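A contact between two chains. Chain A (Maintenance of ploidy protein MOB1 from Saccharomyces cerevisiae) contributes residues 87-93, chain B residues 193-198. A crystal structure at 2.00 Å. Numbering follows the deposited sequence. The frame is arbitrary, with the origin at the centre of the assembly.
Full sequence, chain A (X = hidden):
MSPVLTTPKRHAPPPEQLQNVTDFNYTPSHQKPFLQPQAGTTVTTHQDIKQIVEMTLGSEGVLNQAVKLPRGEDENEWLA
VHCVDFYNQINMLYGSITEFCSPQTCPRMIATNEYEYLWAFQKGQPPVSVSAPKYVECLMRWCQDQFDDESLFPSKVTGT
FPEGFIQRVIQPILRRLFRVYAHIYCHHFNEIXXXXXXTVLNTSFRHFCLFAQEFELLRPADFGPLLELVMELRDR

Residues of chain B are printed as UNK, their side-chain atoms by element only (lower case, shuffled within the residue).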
# COMPACT_ATOMS: atom_id res chain seq x y z
N TYR A 87 2.54 12.55 -5.33
CA TYR A 87 1.60 12.66 -4.21
C TYR A 87 0.90 11.29 -4.03
O TYR A 87 0.74 10.77 -2.92
CB TYR A 87 0.54 13.75 -4.48
CG TYR A 87 -0.67 13.57 -3.58
CD1 TYR A 87 -0.74 14.27 -2.37
CD2 TYR A 87 -1.72 12.68 -3.89
CE1 TYR A 87 -1.82 14.13 -1.51
CE2 TYR A 87 -2.80 12.50 -3.00
CZ TYR A 87 -2.82 13.24 -1.81
OH TYR A 87 -3.79 13.12 -0.86
N ASN A 88 0.50 10.70 -5.14
CA ASN A 88 -0.24 9.44 -5.06
C ASN A 88 0.63 8.25 -4.56
O ASN A 88 0.15 7.40 -3.82
CB ASN A 88 -0.96 9.10 -6.42
CG ASN A 88 -2.32 9.80 -6.61
OD1 ASN A 88 -3.00 10.17 -5.67
ND2 ASN A 88 -2.75 9.91 -7.89
N GLN A 89 1.91 8.19 -4.97
CA GLN A 89 2.85 7.19 -4.42
C GLN A 89 3.05 7.37 -2.90
O GLN A 89 3.11 6.39 -2.13
CB GLN A 89 4.20 7.24 -5.21
CG GLN A 89 4.01 6.84 -6.71
CD GLN A 89 5.25 7.03 -7.54
OE1 GLN A 89 6.37 6.95 -7.02
NE2 GLN A 89 5.08 7.26 -8.87
N ILE A 90 3.13 8.63 -2.45
CA ILE A 90 3.40 8.93 -0.99
C ILE A 90 2.13 8.61 -0.17
O ILE A 90 2.20 7.99 0.88
CB ILE A 90 3.85 10.39 -0.79
CG1 ILE A 90 5.27 10.60 -1.31
CG2 ILE A 90 3.81 10.78 0.69
CD1 ILE A 90 5.59 12.15 -1.58
N ASN A 91 0.98 8.97 -0.72
CA ASN A 91 -0.31 8.54 -0.19
C ASN A 91 -0.44 7.01 -0.02
O ASN A 91 -0.87 6.54 1.06
CB ASN A 91 -1.48 9.06 -1.09
CG ASN A 91 -2.83 8.78 -0.47
OD1 ASN A 91 -3.15 9.31 0.62
ND2 ASN A 91 -3.63 7.94 -1.13
N MSE A 92 -0.05 6.25 -1.05
CA MSE A 92 -0.10 4.77 -0.98
C MSE A 92 0.90 4.24 0.06
O MSE A 92 0.55 3.36 0.87
CB MSE A 92 0.12 4.14 -2.38
CG MSE A 92 0.23 2.56 -2.35
SE MSE A 92 2.03 1.95 -1.85
CE MSE A 92 2.86 2.60 -3.50
N LEU A 93 2.09 4.82 0.10
CA LEU A 93 3.13 4.39 1.06
C LEU A 93 2.79 4.77 2.52
O LEU A 93 2.92 3.94 3.42
CB LEU A 93 4.49 4.92 0.63
CG LEU A 93 5.12 4.25 -0.63
CD1 LEU A 93 6.20 5.18 -1.16
CD2 LEU A 93 5.71 2.84 -0.38
N UNK B 193 -1.06 -1.29 -11.19
CA UNK B 193 -0.05 -0.83 -12.17
C UNK B 193 0.22 0.68 -12.11
O UNK B 193 1.38 1.12 -12.09
c UNK B 193 -0.37 -1.97 -15.99
c UNK B 193 -0.55 -1.23 -13.59
c UNK B 193 0.41 -1.46 -14.76
c UNK B 193 1.48 -2.44 -14.39
N UNK B 194 -0.84 1.49 -12.12
CA UNK B 194 -0.74 2.96 -11.86
C UNK B 194 0.14 3.33 -10.62
O UNK B 194 0.85 4.35 -10.63
o UNK B 194 -4.70 4.86 -10.78
o UNK B 194 -3.38 6.51 -9.99
c UNK B 194 -3.56 5.49 -10.72
c UNK B 194 -2.31 5.04 -11.56
c UNK B 194 -2.16 3.52 -11.67
N UNK B 195 0.07 2.49 -9.58
CA UNK B 195 0.79 2.73 -8.32
C UNK B 195 2.12 1.98 -8.26
O UNK B 195 2.83 1.99 -7.23
c UNK B 195 -2.31 2.51 -5.89
c UNK B 195 -1.04 4.63 -6.54
c UNK B 195 -1.41 3.17 -6.93
c UNK B 195 -0.12 2.35 -7.15
N UNK B 196 2.47 1.30 -9.35
CA UNK B 196 3.74 0.58 -9.48
C UNK B 196 3.82 -0.57 -8.45
O UNK B 196 4.87 -0.85 -7.93
n UNK B 196 4.99 3.97 -9.75
c UNK B 196 4.84 2.75 -10.33
c UNK B 196 4.97 1.54 -9.40
o UNK B 196 4.56 2.62 -11.53
N UNK B 197 2.70 -1.25 -8.21
CA UNK B 197 2.66 -2.33 -7.20
C UNK B 197 2.58 -3.70 -7.83
O UNK B 197 2.31 -4.68 -7.13
c UNK B 197 0.24 -0.65 -4.61
c UNK B 197 1.61 -1.02 -5.27
c UNK B 197 2.59 -1.52 -4.22
c UNK B 197 1.46 -2.14 -6.28
N UNK B 198 2.80 -3.78 -9.15
CA UNK B 198 2.72 -5.06 -9.87
C UNK B 198 3.65 -6.12 -9.32
O UNK B 198 3.24 -7.29 -9.20
c UNK B 198 4.22 -4.30 -11.82
c UNK B 198 2.90 -4.92 -11.41
o UNK B 198 4.70 -2.39 -13.22
n UNK B 198 3.50 -2.08 -11.32
c UNK B 198 4.15 -2.84 -12.17
O HOH W 1 -0.91 8.23 -9.88

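Position 193 of chain B carries four side-chain carbons, forked at the second, and no polar atom. It lies on the last part of a helix, and its side chain is out of reach of the chain A stretch. The count and the fork after one methylene identify Leu B193. Its contribution is made through the backbone, whose O will receive a bond from the end of the turn.

Position 194 has three carbons in a row, the third bearing two oxygens: a carboxylate on a two-methylene arm. Its CA-to-CB bond points sideways, but the end of the chain comes nearer to chain A, where one oxygen faces ND2 of Asn A88 through a water. This is Glu B194. Its OE1 lies 4.0 Å from ND2 of Asn A88, too far for a direct hydrogen bond, and the water fills the gap, its O accepting from Asn A88 ND2 at 3.2 Å and lying 3.0 Å from Glu B194 OE1. An extended acidic side chain suits this exposed place, where it can meet an amide donor through solvent.

Position 195 again shows four carbons forked at the second, now buried against the helix of chain A. The residue is Leu B195, with chi1 m and chi2 t. Its CD2 sits 4.1 Å from the backbone O of Asn A88 and 4.3 Å from CB of Met A92, one helical turn further on. The Asn A88 O already accepts from Met A92 N at 3.0 Å, so packing a methyl beside it does not leave it unsatisfied. The backbone takes part too: CE of Met A92 lies 3.8 Å from Leu B195 O.

Position 196 has two carbons, the second carrying one oxygen and one nitrogen, a short amide whose end comes near NE2 of Gln A89. This is Asn B196. It is the first residue to leave helical geometry, with phi 64° and psi 38°, and its N bonds to Leu B193 O at 3.0 Å in a Schellman motif. Asparagine tolerates positive phi better than most residues with a side chain, which suits it to this turn. Its ND2 comes within 3.4 Å of Gln A89 NE2, but both are donors and no hydrogen bond forms.

Position 197 returns to four carbons forked at the second, with a terminal carbon against CG of Met A92. It is Leu B197, the N-cap residue of the following helix. Its CD1 reaches to 3.9 Å from CG of Met A92. An aliphatic side chain fits this buried site beside the selenomethionine.

Position 198 has three carbons, the third with one oxygen and one nitrogen, all out of reach of the chain A stretch: Gln B198. It begins the next helix.

The contact thus joins a helix to a turn between two helices. Met A92, whose CA-to-CB bond points toward the chain B stretch, packs against both Leu B195 and Leu B197, while polar groups of Asn A88, Gln A89, Glu B194 and Asn B196 lie nearby. No direct hydrogen bond crosses between the stretches; they bury 293 Å² in all, with the largest shares on Met A92 and Leu B195, and one water bridges Asn A88 and Glu B194.

Chain B 193-198: LELNLQ
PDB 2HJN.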